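Long-range contact in choloylglycine hydrolase (Clostridium perfringens, PDB 2BJF), which hydrolyses the amide bond of glycine- and taurine-conjugated bile salts, releasing free bile acid and amino acid, and can also act as an acyltransferase: residues Asn41-Val54 with Pro101-Ser114. Residues are numbered along the deposited sequence; the frame is centred on the assembly and turned at random.
Sequences NKSNKKELTTKYAV and PVYNFLLWVLANFS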
# COMPACT_ATOMS: atom_id res chain seq x y z
N ASN A 41 -26.62 -40.01 -10.30
CA ASN A 41 -25.19 -40.12 -10.59
C ASN A 41 -24.86 -41.56 -10.96
O ASN A 41 -25.05 -42.47 -10.16
CB ASN A 41 -24.35 -39.65 -9.40
CG ASN A 41 -22.86 -39.61 -9.71
OD1 ASN A 41 -22.22 -40.64 -9.93
ND2 ASN A 41 -22.30 -38.41 -9.72
N LYS A 42 -24.38 -41.75 -12.19
CA LYS A 42 -24.16 -43.09 -12.74
C LYS A 42 -23.00 -43.85 -12.10
O LYS A 42 -23.03 -45.08 -12.01
CB LYS A 42 -23.98 -43.03 -14.26
CG LYS A 42 -25.26 -42.70 -15.02
CD LYS A 42 -25.02 -42.64 -16.52
CE LYS A 42 -26.32 -42.40 -17.28
NZ LYS A 42 -27.24 -43.57 -17.23
N SER A 43 -21.98 -43.11 -11.65
CA SER A 43 -20.77 -43.72 -11.08
C SER A 43 -20.98 -44.29 -9.68
O SER A 43 -20.50 -45.38 -9.38
CB SER A 43 -19.60 -42.73 -11.09
OG SER A 43 -19.78 -41.72 -10.11
N ASN A 44 -21.70 -43.56 -8.83
CA ASN A 44 -21.91 -43.97 -7.44
C ASN A 44 -23.37 -44.27 -7.07
O ASN A 44 -23.68 -44.56 -5.91
CB ASN A 44 -21.30 -42.95 -6.47
CG ASN A 44 -21.83 -41.53 -6.68
OD1 ASN A 44 -23.01 -41.33 -6.95
ND2 ASN A 44 -20.94 -40.55 -6.54
N LYS A 45 -24.26 -44.20 -8.06
CA LYS A 45 -25.69 -44.52 -7.92
C LYS A 45 -26.48 -43.61 -6.96
O LYS A 45 -27.66 -43.87 -6.69
CB LYS A 45 -25.90 -46.01 -7.58
CG LYS A 45 -25.59 -46.95 -8.73
CD LYS A 45 -25.96 -48.39 -8.39
CE LYS A 45 -25.64 -49.33 -9.54
NZ LYS A 45 -26.48 -49.08 -10.74
N LYS A 46 -25.84 -42.55 -6.47
CA LYS A 46 -26.50 -41.60 -5.57
C LYS A 46 -27.55 -40.79 -6.32
O LYS A 46 -27.34 -40.39 -7.47
CB LYS A 46 -25.48 -40.67 -4.91
CG LYS A 46 -24.54 -41.38 -3.94
CD LYS A 46 -23.51 -40.41 -3.37
CE LYS A 46 -22.46 -41.14 -2.53
NZ LYS A 46 -23.03 -41.73 -1.28
N GLU A 47 -28.67 -40.54 -5.66
CA GLU A 47 -29.81 -39.88 -6.29
C GLU A 47 -30.27 -38.63 -5.54
O GLU A 47 -30.16 -38.54 -4.32
CB GLU A 47 -30.99 -40.85 -6.44
CG GLU A 47 -30.73 -42.00 -7.41
CD GLU A 47 -31.92 -42.94 -7.56
OE1 GLU A 47 -33.00 -42.66 -7.00
OE2 GLU A 47 -31.77 -43.97 -8.26
N LEU A 48 -30.78 -37.66 -6.30
CA LEU A 48 -31.39 -36.46 -5.74
C LEU A 48 -32.63 -36.10 -6.55
O LEU A 48 -32.57 -35.95 -7.77
CB LEU A 48 -30.40 -35.29 -5.72
CG LEU A 48 -30.88 -33.94 -5.19
CD1 LEU A 48 -29.79 -33.25 -4.38
CD2 LEU A 48 -31.38 -33.03 -6.30
N THR A 49 -33.76 -35.98 -5.86
CA THR A 49 -35.01 -35.55 -6.50
C THR A 49 -35.36 -34.15 -6.00
O THR A 49 -35.51 -33.93 -4.79
CB THR A 49 -36.17 -36.54 -6.23
OG1 THR A 49 -35.79 -37.85 -6.65
CG2 THR A 49 -37.42 -36.11 -6.98
N THR A 50 -35.46 -33.21 -6.93
CA THR A 50 -35.71 -31.81 -6.59
C THR A 50 -37.09 -31.61 -5.98
O THR A 50 -38.08 -32.17 -6.46
CB THR A 50 -35.56 -30.88 -7.83
OG1 THR A 50 -36.48 -31.28 -8.85
CG2 THR A 50 -34.14 -30.92 -8.38
N LYS A 51 -37.15 -30.83 -4.91
CA LYS A 51 -38.42 -30.37 -4.36
C LYS A 51 -38.80 -29.07 -5.06
O LYS A 51 -39.95 -28.88 -5.48
CB LYS A 51 -38.32 -30.17 -2.84
CG LYS A 51 -39.62 -29.70 -2.18
CD LYS A 51 -39.42 -29.44 -0.70
CE LYS A 51 -40.69 -28.90 -0.07
NZ LYS A 51 -40.53 -28.67 1.39
N TYR A 52 -37.82 -28.18 -5.20
CA TYR A 52 -38.02 -26.89 -5.86
C TYR A 52 -37.29 -26.84 -7.20
O TYR A 52 -36.25 -27.48 -7.37
CB TYR A 52 -37.53 -25.75 -4.96
CG TYR A 52 -38.19 -25.71 -3.59
CD1 TYR A 52 -39.56 -25.50 -3.46
CD2 TYR A 52 -37.43 -25.88 -2.43
CE1 TYR A 52 -40.17 -25.47 -2.21
CE2 TYR A 52 -38.03 -25.85 -1.17
CZ TYR A 52 -39.40 -25.64 -1.07
OH TYR A 52 -40.00 -25.60 0.17
N ALA A 53 -37.85 -26.08 -8.14
CA ALA A 53 -37.22 -25.84 -9.43
C ALA A 53 -35.97 -25.00 -9.26
O ALA A 53 -35.92 -24.12 -8.40
CB ALA A 53 -38.20 -25.17 -10.38
N VAL A 54 -34.96 -25.26 -10.09
CA VAL A 54 -33.64 -24.64 -9.96
C VAL A 54 -33.19 -24.02 -11.28
O VAL A 54 -33.43 -24.58 -12.35
CB VAL A 54 -32.58 -25.69 -9.49
CG1 VAL A 54 -31.18 -25.08 -9.43
CG2 VAL A 54 -32.96 -26.27 -8.13
N PRO A 101 -21.79 -34.90 -0.89
CA PRO A 101 -20.62 -34.84 -1.77
C PRO A 101 -20.35 -33.41 -2.23
O PRO A 101 -21.30 -32.66 -2.47
CB PRO A 101 -21.02 -35.72 -2.95
CG PRO A 101 -22.12 -36.60 -2.44
CD PRO A 101 -22.86 -35.74 -1.47
N VAL A 102 -19.07 -33.06 -2.35
CA VAL A 102 -18.67 -31.69 -2.71
C VAL A 102 -19.37 -31.18 -3.97
O VAL A 102 -19.92 -30.08 -3.97
CB VAL A 102 -17.13 -31.57 -2.88
CG1 VAL A 102 -16.72 -30.11 -3.09
CG2 VAL A 102 -16.40 -32.14 -1.68
N TYR A 103 -19.35 -31.99 -5.03
CA TYR A 103 -19.94 -31.63 -6.32
C TYR A 103 -21.45 -31.38 -6.25
O TYR A 103 -22.01 -30.70 -7.11
CB TYR A 103 -19.63 -32.70 -7.38
CG TYR A 103 -20.29 -34.04 -7.11
CD1 TYR A 103 -21.61 -34.28 -7.51
CD2 TYR A 103 -19.60 -35.06 -6.47
CE1 TYR A 103 -22.23 -35.50 -7.26
CE2 TYR A 103 -20.21 -36.29 -6.22
CZ TYR A 103 -21.52 -36.51 -6.62
OH TYR A 103 -22.12 -37.72 -6.38
N ASN A 104 -22.10 -31.95 -5.23
CA ASN A 104 -23.56 -31.91 -5.12
C ASN A 104 -24.09 -30.90 -4.10
O ASN A 104 -25.31 -30.72 -3.99
CB ASN A 104 -24.11 -33.31 -4.82
CG ASN A 104 -25.57 -33.47 -5.22
OD1 ASN A 104 -25.97 -33.09 -6.32
ND2 ASN A 104 -26.37 -34.04 -4.32
N PHE A 105 -23.20 -30.24 -3.37
CA PHE A 105 -23.62 -29.34 -2.28
C PHE A 105 -24.55 -28.22 -2.74
O PHE A 105 -25.59 -27.98 -2.13
CB PHE A 105 -22.43 -28.76 -1.52
CG PHE A 105 -22.82 -27.91 -0.34
CD1 PHE A 105 -23.10 -28.50 0.89
CD2 PHE A 105 -22.93 -26.53 -0.46
CE1 PHE A 105 -23.47 -27.72 1.98
CE2 PHE A 105 -23.30 -25.74 0.62
CZ PHE A 105 -23.57 -26.34 1.85
N LEU A 106 -24.17 -27.53 -3.82
CA LEU A 106 -24.95 -26.40 -4.31
C LEU A 106 -26.37 -26.83 -4.70
O LEU A 106 -27.34 -26.20 -4.28
CB LEU A 106 -24.23 -25.72 -5.49
CG LEU A 106 -24.50 -24.22 -5.68
CD1 LEU A 106 -23.35 -23.57 -6.41
CD2 LEU A 106 -25.81 -23.96 -6.40
N LEU A 107 -26.47 -27.90 -5.47
CA LEU A 107 -27.77 -28.45 -5.87
C LEU A 107 -28.57 -28.94 -4.66
O LEU A 107 -29.78 -28.77 -4.61
CB LEU A 107 -27.60 -29.57 -6.90
CG LEU A 107 -28.86 -30.26 -7.45
CD1 LEU A 107 -29.82 -29.26 -8.10
CD2 LEU A 107 -28.48 -31.36 -8.43
N TRP A 108 -27.88 -29.54 -3.69
CA TRP A 108 -28.53 -30.02 -2.46
C TRP A 108 -29.21 -28.88 -1.70
O TRP A 108 -30.32 -29.05 -1.18
CB TRP A 108 -27.51 -30.75 -1.56
CG TRP A 108 -28.05 -31.15 -0.22
CD1 TRP A 108 -28.76 -32.28 0.08
CD2 TRP A 108 -27.90 -30.43 1.02
NE1 TRP A 108 -29.07 -32.31 1.42
CE2 TRP A 108 -28.56 -31.19 2.02
CE3 TRP A 108 -27.29 -29.23 1.37
CZ2 TRP A 108 -28.61 -30.77 3.35
CZ3 TRP A 108 -27.34 -28.81 2.70
CH2 TRP A 108 -28.00 -29.58 3.67
N VAL A 109 -28.55 -27.73 -1.65
CA VAL A 109 -29.11 -26.54 -1.00
C VAL A 109 -30.36 -26.05 -1.74
O VAL A 109 -31.41 -25.85 -1.14
CB VAL A 109 -28.06 -25.39 -0.90
CG1 VAL A 109 -28.71 -24.09 -0.43
CG2 VAL A 109 -26.94 -25.79 0.05
N LEU A 110 -30.23 -25.86 -3.05
CA LEU A 110 -31.28 -25.25 -3.86
C LEU A 110 -32.49 -26.15 -4.07
O LEU A 110 -33.63 -25.68 -4.10
CB LEU A 110 -30.74 -24.78 -5.21
CG LEU A 110 -29.65 -23.71 -5.18
CD1 LEU A 110 -29.28 -23.34 -6.60
CD2 LEU A 110 -30.09 -22.47 -4.40
N ALA A 111 -32.24 -27.45 -4.23
CA ALA A 111 -33.32 -28.40 -4.50
C ALA A 111 -34.21 -28.66 -3.29
O ALA A 111 -35.38 -29.01 -3.45
CB ALA A 111 -32.75 -29.71 -5.03
N ASN A 112 -33.66 -28.49 -2.09
CA ASN A 112 -34.33 -28.95 -0.87
C ASN A 112 -34.94 -27.89 0.04
O ASN A 112 -35.90 -28.17 0.76
CB ASN A 112 -33.38 -29.84 -0.06
CG ASN A 112 -33.13 -31.18 -0.71
OD1 ASN A 112 -34.05 -31.96 -0.94
ND2 ASN A 112 -31.86 -31.47 -1.01
N PHE A 113 -34.38 -26.68 0.02
CA PHE A 113 -34.73 -25.67 1.02
C PHE A 113 -35.23 -24.36 0.41
O PHE A 113 -34.88 -24.02 -0.72
CB PHE A 113 -33.54 -25.42 1.95
CG PHE A 113 -32.91 -26.69 2.47
CD1 PHE A 113 -33.55 -27.45 3.45
CD2 PHE A 113 -31.69 -27.13 1.97
CE1 PHE A 113 -32.98 -28.63 3.92
CE2 PHE A 113 -31.11 -28.31 2.44
CZ PHE A 113 -31.76 -29.06 3.41
N SER A 114 -36.06 -23.64 1.17
CA SER A 114 -36.71 -22.43 0.69
C SER A 114 -36.12 -21.13 1.26
O SER A 114 -36.41 -20.05 0.75
CB SER A 114 -38.21 -22.49 0.97
OG SER A 114 -38.47 -22.48 2.36
O HOH W 1 -35.16 -34.06 -2.15
O HOH W 2 -38.10 -27.30 2.14
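The second strand of a two-stranded antiparallel hairpin, with the turn before it and the loop after it, lies along helix 105-112 beside the bile-acid pocket, strand 47-49 and helix running at 30° to each other. Leu48 is the apolar centre: with CG anti to its backbone N (chi1 179°), it rests CD2 against both Leu107 CG and Ala111 CB, 3.8 Å from the latter, while CD1 lies 3.5 Å from Asn104 ND2 and over the backbone at Trp108. Asn104 OD1 is hydrogen-bonded to Tyr64 OH. Thr50 CG2 meets the same Ala111 methyl, and Val54 crosses Leu110 at about a right angle, its CG1 3.8 Å from Leu110 CD1. One turn on from Leu107, Ala111 O is gripped by two consecutive amides, Lys51 N at 2.9 Å and Tyr52 N at 3.1 Å, which arrive from opposite faces of the carbonyl plane. The Tyr52 ring then runs past the Phe113 backbone, CE2 3.5 Å from Phe113 C, to set its OH near Ser114 CB; Lys51 CG covers one ring face. Water joins Thr49 O to Asn112 OD1, and a second water links Asn112 O with Lys51 NZ and Tyr52 OH. At the hairpin turn, Asn44 ND2 donates to Tyr103 OH over 3.1 Å, nearly straight at 163° and close to the amide plane. The other end of that amide, OD1, accepts from Lys46 N in an Asx turn, which holds the group in place. The side chain of Tyr103 lies about 4 Å from bound deoxycholate, so this bond joins the hairpin turn to a residue beside the product. Strand 38-40 pairs with strand 47-49, Tyr64 and Phe67 of strand 64-67 pack against Leu48 and Leu107 respectively, and helix 116-123 touches Trp108 and Phe113.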